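Long-range contact in xyloglucan-specific endo-beta-1,4-glucanase BoGH9A (Bacteroides ovatus, PDB 6DHT), which cuts the beta-1,4-glucan backbone of xyloglucan endohydrolytically, releasing xyloglucan oligosaccharides: residues L440-L451 against Y463-I474. Numbering follows the deposited sequence.
Sequences LAEKCMNQGVSL and YLTNAYRNMDYI
Gly448 and Ala467 mark the close approach of two antiparallel helices, an alpha-hairpin in the (alpha/alpha)6 barrel of glycoside hydrolase family 9. The axes of residues 440-451 and 463-474 come within 8.2 Å, at 162°. The CA atoms of Gly448 and Ala467 are 4.3 Å apart, and the CB of Ala467 rests against the glycine carbonyl oxygen. Toward the barrel's helix 551-567 the packing is apolar and tight. Met445 starts out away from its partner, but its chain bends at chi2 and chi3 (93°) and brings the methyl back across Ile474. Its CE lies 3.5 Å from Ile474 CD1, closer than usual for two carbons. Met445 SD also meets Met471 CE, and the two methionines reach Leu560 and Leu564 of helix 551-567. At the other end, Leu451 sets CD1 against Asn466 CB and its CB against that of Ala467.

The Gln447 side is the more polar one. Here Gln447 NE2 bonds a diethylene glycol molecule, probably from the crystallisation liquor. The extended chain of Gln447 carries OE1 to Asn470 ND2, 2.8 Å away in a nearly straight bond (171°). The same ND2 gives a more bent bond to Cys444 O, which already accepts from Gly448 N. Replacing Asn470 with an alanine is likely to leave Gln447 OE1 without its donor and Cys444 O with only the bond from Gly448 N among the bonds described. The looser contacts are at the Tyr473 ring. Nearer the C-terminal end of 463-474, Leu440 CD2 meets the edge of that ring at Tyr473 CE1, 4.2 Å away. Cys444 SG lies obliquely to the ring, 5.3 Å from its centroid.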
loop_
_atom_site.group_PDB
_atom_site.type_symbol
_atom_site.label_atom_id
_atom_site.label_comp_id
_atom_site.label_asym_id
_atom_site.label_seq_id
_atom_site.Cartn_x
_atom_site.Cartn_y
_atom_site.Cartn_z
ATOM N N LEU A 440 7.599 0.701 -6.804
ATOM C CA LEU A 440 6.436 0.045 -7.406
ATOM C C LEU A 440 5.183 0.391 -6.626
ATOM O O LEU A 440 4.114 0.519 -7.221
ATOM C CB LEU A 440 6.603 -1.458 -7.487
ATOM C CG LEU A 440 7.748 -1.904 -8.409
ATOM C CD1 LEU A 440 7.791 -3.423 -8.408
ATOM C CD2 LEU A 440 7.625 -1.402 -9.829
ATOM N N ALA A 441 5.320 0.559 -5.315
ATOM C CA ALA A 441 4.186 0.994 -4.497
ATOM C C ALA A 441 4.086 2.514 -4.494
ATOM O O ALA A 441 3.006 3.076 -4.758
ATOM C CB ALA A 441 4.321 0.486 -3.084
ATOM N N GLU A 442 5.178 3.181 -4.134
ATOM C CA GLU A 442 5.176 4.628 -3.891
ATOM C C GLU A 442 4.826 5.439 -5.102
ATOM O O GLU A 442 4.184 6.492 -4.982
ATOM C CB GLU A 442 6.538 5.121 -3.406
ATOM C CG GLU A 442 6.489 6.556 -2.826
ATOM C CD GLU A 442 7.849 7.121 -2.360
ATOM O OE1 GLU A 442 8.551 6.480 -1.556
ATOM O OE2 GLU A 442 8.210 8.241 -2.786
ATOM N N LYS A 443 5.272 4.991 -6.269
ATOM C CA LYS A 443 4.979 5.703 -7.486
ATOM C C LYS A 443 4.010 4.944 -8.366
ATOM O O LYS A 443 2.957 5.464 -8.701
ATOM C CB LYS A 443 6.232 6.089 -8.244
ATOM C CG LYS A 443 5.930 7.062 -9.353
ATOM C CD LYS A 443 7.138 7.798 -9.815
ATOM C CE LYS A 443 6.720 8.928 -10.723
ATOM N NZ LYS A 443 7.891 9.568 -11.359
ATOM N N CYS A 444 4.313 3.719 -8.772
ATOM C CA CYS A 444 3.429 3.054 -9.732
ATOM C C CYS A 444 2.007 2.832 -9.174
ATOM O O CYS A 444 1.018 3.250 -9.767
ATOM C CB CYS A 444 4.059 1.747 -10.209
ATOM S SG CYS A 444 3.193 0.955 -11.558
ATOM N N MET A 445 1.919 2.165 -8.026
ATOM C CA MET A 445 0.601 1.916 -7.448
ATOM C C MET A 445 -0.089 3.220 -7.048
ATOM O O MET A 445 -1.264 3.412 -7.345
ATOM C CB MET A 445 0.670 1.017 -6.207
ATOM C CG MET A 445 0.934 -0.435 -6.445
ATOM S SD MET A 445 -0.313 -1.312 -7.340
ATOM C CE MET A 445 0.320 -1.172 -9.021
ATOM N N ASN A 446 0.621 4.111 -6.363
ATOM C CA ASN A 446 -0.076 5.285 -5.824
ATOM C C ASN A 446 -0.406 6.301 -6.913
ATOM O O ASN A 446 -1.361 7.072 -6.784
ATOM C CB ASN A 446 0.669 5.879 -4.625
ATOM C CG ASN A 446 0.513 5.026 -3.419
ATOM O OD1 ASN A 446 -0.353 4.153 -3.384
ATOM N ND2 ASN A 446 1.388 5.202 -2.448
ATOM N N GLN A 447 0.339 6.288 -8.002
ATOM C CA GLN A 447 -0.086 7.024 -9.199
ATOM C C GLN A 447 -1.390 6.434 -9.740
ATOM O O GLN A 447 -2.338 7.162 -10.056
ATOM C CB GLN A 447 1.012 6.944 -10.260
ATOM C CG GLN A 447 0.806 7.719 -11.506
ATOM C CD GLN A 447 2.006 7.552 -12.401
ATOM O OE1 GLN A 447 2.052 6.640 -13.218
ATOM N NE2 GLN A 447 3.022 8.362 -12.180
ATOM N N GLY A 448 -1.451 5.105 -9.807
ATOM C CA GLY A 448 -2.678 4.406 -10.153
ATOM C C GLY A 448 -3.856 4.756 -9.267
ATOM O O GLY A 448 -4.948 4.998 -9.762
ATOM N N VAL A 449 -3.643 4.759 -7.955
ATOM C CA VAL A 449 -4.697 5.116 -6.999
ATOM C C VAL A 449 -5.193 6.538 -7.302
ATOM O O VAL A 449 -6.405 6.799 -7.296
ATOM C CB VAL A 449 -4.188 5.014 -5.547
ATOM C CG1 VAL A 449 -5.220 5.565 -4.562
ATOM C CG2 VAL A 449 -3.876 3.585 -5.172
ATOM N N SER A 450 -4.263 7.459 -7.521
ATOM C CA SER A 450 -4.584 8.854 -7.845
ATOM C C SER A 450 -5.431 8.944 -9.118
ATOM O O SER A 450 -6.438 9.686 -9.185
ATOM C CB SER A 450 -3.320 9.686 -7.952
ATOM O OG SER A 450 -2.554 9.609 -6.780
ATOM N N LEU A 451 -5.058 8.178 -10.145
ATOM C CA LEU A 451 -5.833 8.148 -11.394
ATOM C C LEU A 451 -7.212 7.572 -11.191
ATOM O O LEU A 451 -8.187 8.033 -11.799
ATOM C CB LEU A 451 -5.052 7.334 -12.447
ATOM C CG LEU A 451 -3.802 8.039 -12.958
ATOM C CD1 LEU A 451 -2.912 7.075 -13.721
ATOM C CD2 LEU A 451 -4.183 9.239 -13.848
ATOM N N TYR A 463 -8.786 8.174 -17.324
ATOM C CA TYR A 463 -8.019 8.091 -16.092
ATOM C C TYR A 463 -7.998 6.645 -15.563
ATOM O O TYR A 463 -6.959 6.157 -15.108
ATOM C CB TYR A 463 -8.665 9.000 -15.065
ATOM C CG TYR A 463 -8.613 10.486 -15.376
ATOM C CD1 TYR A 463 -7.438 11.126 -15.718
ATOM C CD2 TYR A 463 -9.762 11.253 -15.286
ATOM C CE1 TYR A 463 -7.402 12.475 -15.968
ATOM C CE2 TYR A 463 -9.735 12.600 -15.516
ATOM C CZ TYR A 463 -8.570 13.210 -15.856
ATOM O OH TYR A 463 -8.547 14.564 -16.101
ATOM N N LEU A 464 -9.138 5.977 -15.615
ATOM C CA LEU A 464 -9.242 4.594 -15.165
ATOM C C LEU A 464 -8.432 3.657 -16.067
ATOM O O LEU A 464 -7.758 2.746 -15.589
ATOM C CB LEU A 464 -10.701 4.176 -15.083
ATOM C CG LEU A 464 -10.963 2.787 -14.525
ATOM C CD1 LEU A 464 -10.430 2.707 -13.115
ATOM C CD2 LEU A 464 -12.433 2.478 -14.564
ATOM N N THR A 465 -8.476 3.909 -17.372
ATOM C CA THR A 465 -7.722 3.112 -18.319
ATOM C C THR A 465 -6.258 3.158 -17.947
ATOM O O THR A 465 -5.553 2.125 -17.992
ATOM C CB THR A 465 -7.937 3.656 -19.734
ATOM O OG1 THR A 465 -9.287 3.419 -20.107
ATOM C CG2 THR A 465 -7.056 2.938 -20.736
ATOM N N ASN A 466 -5.763 4.337 -17.588
ATOM C CA ASN A 466 -4.377 4.489 -17.212
ATOM C C ASN A 466 -4.012 3.835 -15.865
ATOM O O ASN A 466 -2.889 3.379 -15.667
ATOM C CB ASN A 466 -3.959 5.964 -17.302
ATOM C CG ASN A 466 -3.621 6.363 -18.726
ATOM O OD1 ASN A 466 -2.515 6.091 -19.178
ATOM N ND2 ASN A 466 -4.550 6.999 -19.416
ATOM N N ALA A 467 -4.980 3.765 -14.949
ATOM C CA ALA A 467 -4.769 3.077 -13.689
ATOM C C ALA A 467 -4.573 1.585 -13.936
ATOM O O ALA A 467 -3.678 0.970 -13.358
ATOM C CB ALA A 467 -5.914 3.326 -12.744
ATOM N N TYR A 468 -5.375 1.000 -14.815
ATOM C CA TYR A 468 -5.187 -0.418 -15.175
ATOM C C TYR A 468 -3.838 -0.650 -15.856
ATOM O O TYR A 468 -3.217 -1.676 -15.643
ATOM C CB TYR A 468 -6.322 -0.960 -16.057
ATOM C CG TYR A 468 -7.637 -1.215 -15.352
ATOM C CD1 TYR A 468 -7.849 -2.384 -14.610
ATOM C CD2 TYR A 468 -8.706 -0.356 -15.516
ATOM C CE1 TYR A 468 -9.078 -2.640 -13.994
ATOM C CE2 TYR A 468 -9.927 -0.601 -14.881
ATOM C CZ TYR A 468 -10.110 -1.750 -14.149
ATOM O OH TYR A 468 -11.341 -1.963 -13.547
ATOM N N ARG A 469 -3.375 0.319 -16.642
ATOM C CA ARG A 469 -2.066 0.168 -17.296
ATOM C C ARG A 469 -0.945 0.034 -16.269
ATOM O O ARG A 469 -0.027 -0.780 -16.426
ATOM C CB ARG A 469 -1.773 1.334 -18.242
ATOM C CG ARG A 469 -2.659 1.367 -19.463
ATOM C CD ARG A 469 -2.465 2.631 -20.297
ATOM N NE ARG A 469 -3.326 2.649 -21.474
ATOM C CZ ARG A 469 -3.608 3.747 -22.173
ATOM N NH1 ARG A 469 -3.099 4.924 -21.826
ATOM N NH2 ARG A 469 -4.393 3.674 -23.227
ATOM N N ASN A 470 -0.991 0.839 -15.211
ATOM C CA ASN A 470 0.024 0.766 -14.174
ATOM C C ASN A 470 -0.053 -0.552 -13.417
ATOM O O ASN A 470 0.983 -1.107 -13.026
ATOM C CB ASN A 470 -0.095 1.936 -13.180
ATOM C CG ASN A 470 0.644 3.166 -13.635
ATOM O OD1 ASN A 470 1.054 3.262 -14.782
ATOM N ND2 ASN A 470 0.778 4.145 -12.745
ATOM N N MET A 471 -1.265 -1.056 -13.196
ATOM C CA MET A 471 -1.398 -2.396 -12.627
ATOM C C MET A 471 -0.778 -3.479 -13.541
ATOM O O MET A 471 -0.083 -4.373 -13.051
ATOM C CB MET A 471 -2.860 -2.726 -12.255
ATOM C CG MET A 471 -3.020 -4.088 -11.611
ATOM S SD MET A 471 -2.074 -4.273 -10.047
ATOM C CE MET A 471 -3.218 -3.424 -9.023
ATOM N N ASP A 472 -1.025 -3.398 -14.844
ATOM C CA ASP A 472 -0.430 -4.349 -15.773
ATOM C C ASP A 472 1.093 -4.345 -15.631
ATOM O O ASP A 472 1.736 -5.404 -15.738
ATOM C CB ASP A 472 -0.787 -3.976 -17.202
ATOM C CG ASP A 472 -2.183 -4.426 -17.623
ATOM O OD1 ASP A 472 -3.029 -4.845 -16.807
ATOM O OD2 ASP A 472 -2.455 -4.370 -18.843
ATOM N N TYR A 473 1.672 -3.166 -15.440
ATOM C CA TYR A 473 3.120 -3.041 -15.287
ATOM C C TYR A 473 3.619 -3.886 -14.121
ATOM O O TYR A 473 4.573 -4.669 -14.279
ATOM C CB TYR A 473 3.570 -1.571 -15.108
ATOM C CG TYR A 473 5.067 -1.394 -15.114
ATOM C CD1 TYR A 473 5.819 -1.664 -13.992
ATOM C CD2 TYR A 473 5.724 -0.993 -16.258
ATOM C CE1 TYR A 473 7.194 -1.542 -13.988
ATOM C CE2 TYR A 473 7.094 -0.856 -16.262
ATOM C CZ TYR A 473 7.817 -1.121 -15.127
ATOM O OH TYR A 473 9.202 -1.011 -15.145
ATOM N N ILE A 474 3.057 -3.754 -12.928
ATOM C CA ILE A 474 3.604 -4.544 -11.840
ATOM C C ILE A 474 3.297 -6.021 -11.956
ATOM O O ILE A 474 3.996 -6.816 -11.314
ATOM C CB ILE A 474 3.221 -4.064 -10.443
ATOM C CG1 ILE A 474 1.763 -4.329 -10.196
ATOM C CG2 ILE A 474 3.632 -2.572 -10.194
ATOM C CD1 ILE A 474 1.468 -4.428 -8.734
#